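Local coordinates for protein aeromonas extracellular serine protease (Aeromonas sobria, PDB 3WQB) that cleaves peptide bonds after paired basic residues, one of them lysine, as a calcium-binding, kexin-like secreted serine protease and probable virulence factor, at residues E2-K10 with L59-V67. The protein carries 1 engineered substitution. Sequence-based numbering, arbitrary orientation.
Sequences EGCAPLTGK and LWWAHRTGV
L7 lies over one face of the R64 guanidinium, its CG 3.5 Å from R64 CZ and its CD2 covering NH2 from the same face, while CD1, still against the arginine, also reaches W61 CD1 at 3.9 Å and the rim of the W60 indole. The charged group beneath it is held by its edge. R64 NE and NH2 both donate to A5 O, at 2.9 and 2.8 Å; NE approaches nearly in line with the carbonyl (C=O...NE 170°), and the oxygen lies in the guanidinium plane. A bend at chi3 (74°) turns the arginine chain to present this side. C4 SG packs against R64 CD and NE, and its disulfide to C24 ties down the residue just before A5; R64 NH1 forms a salt bridge with E22, outside both segments. The backbone joins in as well: L7 N donates to R64 O at 2.8 Å, where helix 60-64 ends in a Schellman motif with G66 as its C-prime residue. Further along, T65 CG2 sits over the centre of the W61 ring and also meets G9 CA at 3.7 Å, with G9 O at the ring's edge. T65 OG1 bonds back to W61 O, which helps set the methyl in that place. The irregular N-terminal segment is thereby laid across the last turn of a short helix in the subtilisin domain; W61 of that helix also packs on L423 of helix 419-426. Two bonds to A5 O and an aliphatic cover fix the guanidinium's rotation, and the E22 carboxylate would be expected to stabilise its buried positive charge.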
ATOM      1  N   GLU A   2      -9.107 -22.582 -26.636  1.00 23.72           N
ATOM      2  CA  GLU A   2      -8.181 -23.261 -27.544  1.00 24.07           C
ATOM      3  C   GLU A   2      -8.290 -22.739 -28.979  1.00 23.41           C
ATOM      4  O   GLU A   2      -7.361 -22.888 -29.774  1.00 23.60           O
ATOM      5  CB  GLU A   2      -8.373 -24.781 -27.482  1.00 24.89           C
ATOM      6  CG  GLU A   2      -7.915 -25.391 -26.153  1.00 27.50           C
ATOM      7  CD  GLU A   2      -7.797 -26.907 -26.188  1.00 30.71           C
ATOM      8  OE1 GLU A   2      -7.730 -27.492 -27.294  1.00 32.95           O
ATOM      9  OE2 GLU A   2      -7.754 -27.515 -25.097  1.00 32.87           O
ATOM     10  N   GLY A   3      -9.421 -22.101 -29.280  1.00 22.52           N
ATOM     11  CA  GLY A   3      -9.648 -21.437 -30.564  1.00 21.54           C
ATOM     12  C   GLY A   3      -9.023 -20.054 -30.689  1.00 20.82           C
ATOM     13  O   GLY A   3      -9.166 -19.400 -31.723  1.00 21.51           O
ATOM     14  N   CYS A   4      -8.344 -19.604 -29.636  1.00 19.55           N
ATOM     15  CA  CYS A   4      -7.650 -18.325 -29.657  1.00 18.34           C
ATOM     16  C   CYS A   4      -6.182 -18.577 -29.975  1.00 17.99           C
ATOM     17  O   CYS A   4      -5.394 -18.989 -29.114  1.00 18.29           O
ATOM     18  CB  CYS A   4      -7.821 -17.601 -28.314  1.00 17.59           C
ATOM     19  SG  CYS A   4      -7.023 -15.977 -28.230  1.00 17.73           S
ATOM     20  N   ALA A   5      -5.835 -18.347 -31.235  1.00 17.96           N
ATOM     21  CA  ALA A   5      -4.529 -18.714 -31.769  1.00 17.70           C
ATOM     22  C   ALA A   5      -3.462 -17.690 -31.404  1.00 17.45           C
ATOM     23  O   ALA A   5      -3.786 -16.534 -31.147  1.00 17.13           O
ATOM     24  CB  ALA A   5      -4.622 -18.852 -33.284  1.00 18.28           C
ATOM     25  N   PRO A   6      -2.179 -18.100 -31.395  1.00 17.39           N
ATOM     26  CA  PRO A   6      -1.125 -17.110 -31.185  1.00 17.58           C
ATOM     27  C   PRO A   6      -1.101 -16.065 -32.294  1.00 17.69           C
ATOM     28  O   PRO A   6      -1.468 -16.355 -33.442  1.00 18.37           O
ATOM     29  CB  PRO A   6       0.160 -17.939 -31.250  1.00 17.59           C
ATOM     30  CG  PRO A   6      -0.267 -19.326 -30.933  1.00 18.32           C
ATOM     31  CD  PRO A   6      -1.634 -19.467 -31.500  1.00 18.01           C
ATOM     32  N   LEU A   7      -0.679 -14.858 -31.940  1.00 17.06           N
ATOM     33  CA  LEU A   7      -0.407 -13.821 -32.921  1.00 17.73           C
ATOM     34  C   LEU A   7       1.091 -13.733 -33.123  1.00 18.47           C
ATOM     35  O   LEU A   7       1.870 -14.063 -32.218  1.00 19.03           O
ATOM     36  CB  LEU A   7      -0.941 -12.471 -32.445  1.00 17.23           C
ATOM     37  CG  LEU A   7      -2.457 -12.307 -32.349  1.00 16.42           C
ATOM     38  CD1 LEU A   7      -2.775 -10.979 -31.674  1.00 16.71           C
ATOM     39  CD2 LEU A   7      -3.139 -12.405 -33.715  1.00 17.80           C
ATOM     40  N   THR A   8       1.497 -13.264 -34.301  1.00 19.11           N
ATOM     41  CA  THR A   8       2.921 -13.072 -34.578  1.00 19.55           C
ATOM     42  C   THR A   8       3.491 -11.902 -33.782  1.00 19.50           C
ATOM     43  O   THR A   8       4.690 -11.862 -33.500  1.00 20.49           O
ATOM     44  CB  THR A   8       3.195 -12.829 -36.071  1.00 19.79           C
ATOM     45  OG1 THR A   8       2.677 -11.550 -36.449  1.00 19.67           O
ATOM     46  CG2 THR A   8       2.563 -13.916 -36.924  1.00 20.65           C
ATOM     47  N   GLY A   9       2.624 -10.951 -33.428  1.00 19.05           N
ATOM     48  CA  GLY A   9       3.046  -9.719 -32.769  1.00 18.92           C
ATOM     49  C   GLY A   9       3.463  -8.640 -33.750  1.00 18.71           C
ATOM     50  O   GLY A   9       3.823  -7.531 -33.349  1.00 18.42           O
ATOM     51  N   LYS A  10       3.394  -8.965 -35.039  1.00 18.76           N
ATOM     52  CA  LYS A  10       3.859  -8.066 -36.102  1.00 19.15           C
ATOM     53  C   LYS A  10       2.753  -7.724 -37.089  1.00 19.32           C
ATOM     54  O   LYS A  10       2.990  -7.019 -38.072  1.00 19.90           O
ATOM     55  CB  LYS A  10       5.036  -8.688 -36.867  1.00 19.14           C
ATOM     56  CG  LYS A  10       6.188  -9.197 -36.003  1.00 20.09           C
ATOM     57  CD  LYS A  10       6.806  -8.099 -35.146  1.00 22.37           C
ATOM     58  CE  LYS A  10       7.810  -8.681 -34.163  1.00 23.67           C
ATOM     59  NZ  LYS A  10       8.339  -7.631 -33.251  1.00 25.45           N
ATOM     60  N   LEU A  59      -4.579  -7.311 -21.286  1.00 10.26           N
ATOM     61  CA  LEU A  59      -3.346  -8.084 -21.420  1.00 10.24           C
ATOM     62  C   LEU A  59      -3.461  -9.171 -22.483  1.00 10.17           C
ATOM     63  O   LEU A  59      -2.536  -9.970 -22.657  1.00 10.79           O
ATOM     64  CB  LEU A  59      -2.939  -8.706 -20.077  1.00 10.46           C
ATOM     65  CG  LEU A  59      -3.975  -9.535 -19.311  1.00 10.30           C
ATOM     66  CD1 LEU A  59      -4.401 -10.790 -20.054  1.00 11.76           C
ATOM     67  CD2 LEU A  59      -3.412  -9.890 -17.944  1.00 10.39           C
ATOM     68  N   TRP A  60      -4.572  -9.186 -23.219  1.00 10.47           N
ATOM     69  CA  TRP A  60      -4.813 -10.267 -24.181  1.00 10.86           C
ATOM     70  C   TRP A  60      -3.717 -10.401 -25.254  1.00 10.85           C
ATOM     71  O   TRP A  60      -3.405 -11.506 -25.683  1.00 11.35           O
ATOM     72  CB  TRP A  60      -6.198 -10.125 -24.806  1.00 10.86           C
ATOM     73  CG  TRP A  60      -6.400  -8.883 -25.618  1.00 11.35           C
ATOM     74  CD1 TRP A  60      -6.958  -7.709 -25.202  1.00 11.04           C
ATOM     75  CD2 TRP A  60      -6.059  -8.702 -27.000  1.00 11.78           C
ATOM     76  NE1 TRP A  60      -6.981  -6.802 -26.238  1.00 11.50           N
ATOM     77  CE2 TRP A  60      -6.433  -7.386 -27.351  1.00 11.87           C
ATOM     78  CE3 TRP A  60      -5.461  -9.521 -27.972  1.00 12.12           C
ATOM     79  CZ2 TRP A  60      -6.243  -6.873 -28.637  1.00 12.71           C
ATOM     80  CZ3 TRP A  60      -5.265  -9.004 -29.252  1.00 13.12           C
ATOM     81  CH2 TRP A  60      -5.651  -7.693 -29.569  1.00 13.25           C
ATOM     82  N   TRP A  61      -3.140  -9.282 -25.684  1.00 10.94           N
ATOM     83  CA  TRP A  61      -2.119  -9.306 -26.720  1.00 11.49           C
ATOM     84  C   TRP A  61      -0.809  -9.837 -26.168  1.00 11.71           C
ATOM     85  O   TRP A  61      -0.097 -10.552 -26.863  1.00 12.34           O
ATOM     86  CB  TRP A  61      -1.976  -7.926 -27.362  1.00 12.12           C
ATOM     87  CG  TRP A  61      -1.001  -7.834 -28.502  1.00 12.80           C
ATOM     88  CD1 TRP A  61      -1.278  -7.939 -29.840  1.00 13.60           C
ATOM     89  CD2 TRP A  61       0.404  -7.566 -28.403  1.00 13.82           C
ATOM     90  NE1 TRP A  61      -0.125  -7.764 -30.575  1.00 14.42           N
ATOM     91  CE2 TRP A  61       0.918  -7.527 -29.720  1.00 15.13           C
ATOM     92  CE3 TRP A  61       1.281  -7.360 -27.327  1.00 13.78           C
ATOM     93  CZ2 TRP A  61       2.275  -7.302 -29.989  1.00 15.60           C
ATOM     94  CZ3 TRP A  61       2.627  -7.126 -27.594  1.00 14.21           C
ATOM     95  CH2 TRP A  61       3.109  -7.093 -28.916  1.00 15.33           C
ATOM     96  N   ALA A  62      -0.491  -9.517 -24.912  1.00 11.65           N
ATOM     97  CA  ALA A  62       0.630 -10.182 -24.251  1.00 11.99           C
ATOM     98  C   ALA A  62       0.442 -11.705 -24.272  1.00 11.86           C
ATOM     99  O   ALA A  62       1.331 -12.446 -24.693  1.00 12.47           O
ATOM    100  CB  ALA A  62       0.809  -9.676 -22.835  1.00 12.15           C
ATOM    101  N   HIS A  63      -0.730 -12.164 -23.855  1.00 12.12           N
ATOM    102  CA  HIS A  63      -0.993 -13.590 -23.827  1.00 12.48           C
ATOM    103  C   HIS A  63      -0.954 -14.227 -25.215  1.00 12.90           C
ATOM    104  O   HIS A  63      -0.401 -15.310 -25.367  1.00 13.62           O
ATOM    105  CB  HIS A  63      -2.309 -13.881 -23.106  1.00 12.10           C
ATOM    106  CG  HIS A  63      -2.188 -13.839 -21.613  1.00 12.62           C
ATOM    107  ND1 HIS A  63      -2.982 -14.603 -20.784  1.00 13.49           N
ATOM    108  CD2 HIS A  63      -1.353 -13.145 -20.802  1.00 12.32           C
ATOM    109  CE1 HIS A  63      -2.651 -14.370 -19.527  1.00 13.05           C
ATOM    110  NE2 HIS A  63      -1.668 -13.488 -19.509  1.00 12.21           N
ATOM    111  N   ARG A  64      -1.506 -13.548 -26.225  1.00 13.06           N
ATOM    112  CA  ARG A  64      -1.517 -14.088 -27.581  1.00 13.46           C
ATOM    113  C   ARG A  64      -0.145 -14.044 -28.246  1.00 13.90           C
ATOM    114  O   ARG A  64       0.053 -14.707 -29.252  1.00 14.67           O
ATOM    115  CB  ARG A  64      -2.544 -13.365 -28.462  1.00 13.27           C
ATOM    116  CG  ARG A  64      -3.992 -13.643 -28.095  1.00 13.41           C
ATOM    117  CD  ARG A  64      -4.950 -13.155 -29.165  1.00 13.24           C
ATOM    118  NE  ARG A  64      -4.927 -14.035 -30.333  1.00 13.70           N
ATOM    119  CZ  ARG A  64      -5.558 -13.801 -31.481  1.00 14.61           C
ATOM    120  NH1 ARG A  64      -6.287 -12.706 -31.646  1.00 15.85           N
ATOM    121  NH2 ARG A  64      -5.455 -14.678 -32.473  1.00 16.19           N
ATOM    122  N   THR A  65       0.794 -13.268 -27.710  1.00 13.41           N
ATOM    123  CA  THR A  65       2.153 -13.235 -28.276  1.00 13.37           C
ATOM    124  C   THR A  65       3.197 -13.919 -27.389  1.00 13.71           C
ATOM    125  O   THR A  65       4.398 -13.799 -27.632  1.00 14.53           O
ATOM    126  CB  THR A  65       2.628 -11.793 -28.605  1.00 12.76           C
ATOM    127  OG1 THR A  65       2.673 -11.014 -27.404  1.00 12.67           O
ATOM    128  CG2 THR A  65       1.719 -11.109 -29.643  1.00 14.53           C
ATOM    129  N   GLY A  66       2.741 -14.629 -26.359  1.00 13.35           N
ATOM    130  CA  GLY A  66       3.639 -15.435 -25.542  1.00 13.87           C
ATOM    131  C   GLY A  66       4.390 -14.676 -24.462  1.00 13.65           C
ATOM    132  O   GLY A  66       5.352 -15.197 -23.889  1.00 15.05           O
ATOM    133  N   VAL A  67       3.967 -13.442 -24.188  1.00 13.19           N
ATOM    134  CA  VAL A  67       4.477 -12.675 -23.046  1.00 12.85           C
ATOM    135  C   VAL A  67       3.723 -13.135 -21.799  1.00 12.27           C
ATOM    136  O   VAL A  67       2.542 -12.826 -21.614  1.00 12.98           O
ATOM    137  CB  VAL A  67       4.316 -11.150 -23.262  1.00 12.51           C
ATOM    138  CG1 VAL A  67       4.799 -10.379 -22.035  1.00 12.75           C
ATOM    139  CG2 VAL A  67       5.077 -10.683 -24.516  1.00 12.85           C
TER